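Local atomic coordinates of beta-galactosidase (Trichoderma reesei, PDB entry 3OG2), a protein that probably hydrolyses terminal non-reducing beta-D-galactose residues in beta-D-galactosides, as a glycosylated member of glycoside hydrolase family 35. Residues 137-142 with 788-793. Numbering follows the deposited sequence. Where two conformers were deposited one is given.
Sequences GKLRTD and DENWTT. With GLC (alpha-D-glucopyranose), chain C.
NH1 of R140 is shared by two successive carbonyls of the 788-793 loop: it donates to O of N790 at 2.9 Å, on a lone pair and near the guanidinium plane, and more weakly to O of W791 at 3.2 Å. NH2 makes a salt bridge with E178, within the same family 35 domain, so the one buried cation is held on its own side while NH1 reaches the 788-793 loop. OG1 of T793 lies 3.5 Å above the centre of the guanidinium, over one face. An alanine in place of R140 would probably leave E178 without its cationic mate and both carbonyls without this donor. Beside the arginine, a water donates to O of L139 and accepts from ND2 of N790, while OD1 of N790, which accepts a hydrogen bond from the backbone N of M798, lies 3.7 Å from CD1 of L139. The methyl CG2 of T793 packs against CG2 of T141, whose OG1 donates a hydrogen bond to O of K138 (2.7 Å) across a type II beta turn. The CB of W791 is directed away from the 137-142 segment, and NE1 hydrogen-bonds to OE1 of E180, a galactose-binding residue. By holding the backbone at N790, and more weakly at W791, R140 probably helps keep the indole beside the galactose site.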
loop_
_atom_site.group_PDB
_atom_site.type_symbol
_atom_site.label_atom_id
_atom_site.label_comp_id
_atom_site.label_asym_id
_atom_site.label_seq_id
_atom_site.Cartn_x
_atom_site.Cartn_y
_atom_site.Cartn_z
ATOM N N GLY A 137 -1.518 -11.379 -29.862
ATOM C CA GLY A 137 -2.573 -10.358 -29.910
ATOM C C GLY A 137 -2.364 -9.243 -28.914
ATOM O O GLY A 137 -1.611 -9.353 -27.928
ATOM N N LYS A 138 -3.099 -8.148 -29.156
ATOM C CA LYS A 138 -2.985 -7.016 -28.256
ATOM C C LYS A 138 -3.616 -7.295 -26.884
ATOM O O LYS A 138 -4.758 -7.786 -26.756
ATOM C CB LYS A 138 -3.664 -5.778 -28.858
ATOM C CG LYS A 138 -3.059 -5.350 -30.185
ATOM C CD LYS A 138 -1.763 -4.592 -29.982
ATOM C CE LYS A 138 -1.242 -4.020 -31.294
ATOM N NZ LYS A 138 -2.336 -3.610 -32.219
ATOM N N LEU A 139 -2.854 -6.947 -25.852
ATOM C CA LEU A 139 -3.307 -7.209 -24.494
ATOM C C LEU A 139 -4.445 -6.288 -24.114
ATOM O O LEU A 139 -4.510 -5.130 -24.596
ATOM C CB LEU A 139 -2.134 -7.040 -23.499
ATOM C CG LEU A 139 -0.868 -7.809 -23.892
ATOM C CD1 LEU A 139 0.274 -7.513 -22.935
ATOM C CD2 LEU A 139 -1.086 -9.309 -24.053
ATOM N N ARG A 140 -5.360 -6.761 -23.259
ATOM C CA ARG A 140 -6.501 -5.981 -22.779
ATOM C C ARG A 140 -7.411 -5.626 -23.954
ATOM O O ARG A 140 -8.057 -4.581 -23.948
ATOM C CB ARG A 140 -6.115 -4.696 -22.026
ATOM C CG ARG A 140 -5.177 -5.032 -20.835
ATOM C CD ARG A 140 -4.692 -3.777 -20.144
ATOM N NE ARG A 140 -5.843 -3.142 -19.436
ATOM C CZ ARG A 140 -5.806 -1.861 -19.026
ATOM N NH1 ARG A 140 -4.723 -1.106 -19.264
ATOM N NH2 ARG A 140 -6.866 -1.377 -18.413
ATOM N N THR A 141 -7.495 -6.534 -24.919
ATOM C CA THR A 141 -8.507 -6.447 -25.989
ATOM C C THR A 141 -9.185 -7.794 -26.130
ATOM O O THR A 141 -8.777 -8.758 -25.461
ATOM C CB THR A 141 -7.892 -6.071 -27.336
ATOM O OG1 THR A 141 -7.174 -7.188 -27.883
ATOM C CG2 THR A 141 -6.967 -4.862 -27.230
ATOM N N ASP A 142 -10.171 -7.870 -27.036
ATOM C CA ASP A 142 -10.759 -9.227 -27.207
ATOM C C ASP A 142 -10.006 -10.072 -28.226
ATOM O O ASP A 142 -10.605 -11.065 -28.674
ATOM C CB ASP A 142 -12.259 -9.155 -27.482
ATOM C CG ASP A 142 -12.609 -8.241 -28.640
ATOM O OD1 ASP A 142 -11.778 -7.445 -29.074
ATOM O OD2 ASP A 142 -13.789 -8.404 -29.059
ATOM N N ASP A 788 7.534 -4.041 -17.735
ATOM C CA ASP A 788 6.783 -2.797 -17.693
ATOM C C ASP A 788 5.276 -3.065 -17.549
ATOM O O ASP A 788 4.771 -4.142 -17.896
ATOM C CB ASP A 788 7.008 -1.994 -18.984
ATOM C CG ASP A 788 8.436 -1.463 -19.095
ATOM O OD1 ASP A 788 9.198 -1.363 -18.097
ATOM O OD2 ASP A 788 8.853 -1.075 -20.215
ATOM N N GLU A 789 4.572 -2.043 -17.059
ATOM C CA GLU A 789 3.131 -1.995 -17.065
ATOM C C GLU A 789 2.566 -1.834 -18.477
ATOM O O GLU A 789 3.288 -1.681 -19.476
ATOM C CB GLU A 789 2.656 -0.816 -16.150
ATOM C CG GLU A 789 2.868 -1.160 -14.678
ATOM C CD GLU A 789 2.594 0.038 -13.794
ATOM O OE1 GLU A 789 2.918 1.210 -14.241
ATOM O OE2 GLU A 789 2.079 -0.139 -12.684
ATOM N N ASN A 790 1.221 -1.921 -18.540
ATOM C CA ASN A 790 0.494 -1.890 -19.811
ATOM C C ASN A 790 -0.751 -1.044 -19.637
ATOM O O ASN A 790 -1.888 -1.448 -19.897
ATOM C CB ASN A 790 0.129 -3.333 -20.227
ATOM C CG ASN A 790 -0.061 -3.442 -21.728
ATOM O OD1 ASN A 790 0.856 -3.892 -22.415
ATOM N ND2 ASN A 790 -1.222 -3.054 -22.278
ATOM N N TRP A 791 -0.514 0.213 -19.192
ATOM C CA TRP A 791 -1.613 1.068 -18.781
ATOM C C TRP A 791 -2.454 1.553 -19.931
ATOM O O TRP A 791 -3.638 1.882 -19.742
ATOM C CB TRP A 791 -1.093 2.276 -17.956
ATOM C CG TRP A 791 -2.262 2.991 -17.351
ATOM C CD1 TRP A 791 -2.894 2.691 -16.181
ATOM C CD2 TRP A 791 -2.936 4.132 -17.889
ATOM N NE1 TRP A 791 -3.912 3.557 -15.956
ATOM C CE2 TRP A 791 -3.976 4.465 -16.983
ATOM C CE3 TRP A 791 -2.701 4.859 -19.080
ATOM C CZ2 TRP A 791 -4.825 5.528 -17.213
ATOM C CZ3 TRP A 791 -3.567 5.938 -19.304
ATOM C CH2 TRP A 791 -4.581 6.230 -18.377
ATOM N N THR A 792 -1.946 1.625 -21.139
ATOM C CA THR A 792 -2.723 2.130 -22.294
ATOM C C THR A 792 -3.056 0.915 -23.162
ATOM O O THR A 792 -2.208 0.310 -23.818
ATOM C CB THR A 792 -1.914 3.112 -23.100
ATOM O OG1 THR A 792 -1.578 4.235 -22.238
ATOM C CG2 THR A 792 -2.681 3.625 -24.312
ATOM N N THR A 793 -4.309 0.537 -23.186
ATOM C CA THR A 793 -4.786 -0.563 -24.026
ATOM C C THR A 793 -4.431 -0.319 -25.484
ATOM O O THR A 793 -4.698 0.767 -26.016
ATOM C CB THR A 793 -6.308 -0.686 -23.820
ATOM O OG1 THR A 793 -6.539 -1.161 -22.470
ATOM C CG2 THR A 793 -6.890 -1.666 -24.801
HETATM C C1 GLC C . 4.369 7.801 -14.953
HETATM C C2 GLC C . 2.924 8.212 -14.794
HETATM C C3 GLC C . 1.923 7.139 -14.433
HETATM C C4 GLC C . 2.273 5.794 -15.045
HETATM C C5 GLC C . 3.744 5.494 -14.684
HETATM C C6 GLC C . 4.036 4.052 -14.842
HETATM O O2 GLC C . 2.810 9.259 -13.856
HETATM O O3 GLC C . 0.650 7.566 -14.889
HETATM O O4 GLC C . 1.462 4.755 -14.529
HETATM O O5 GLC C . 4.571 6.445 -15.323
HETATM O O6 GLC C . 5.276 3.546 -15.168
HETATM O O HOH W 1 -2.336 -3.496 -25.106
#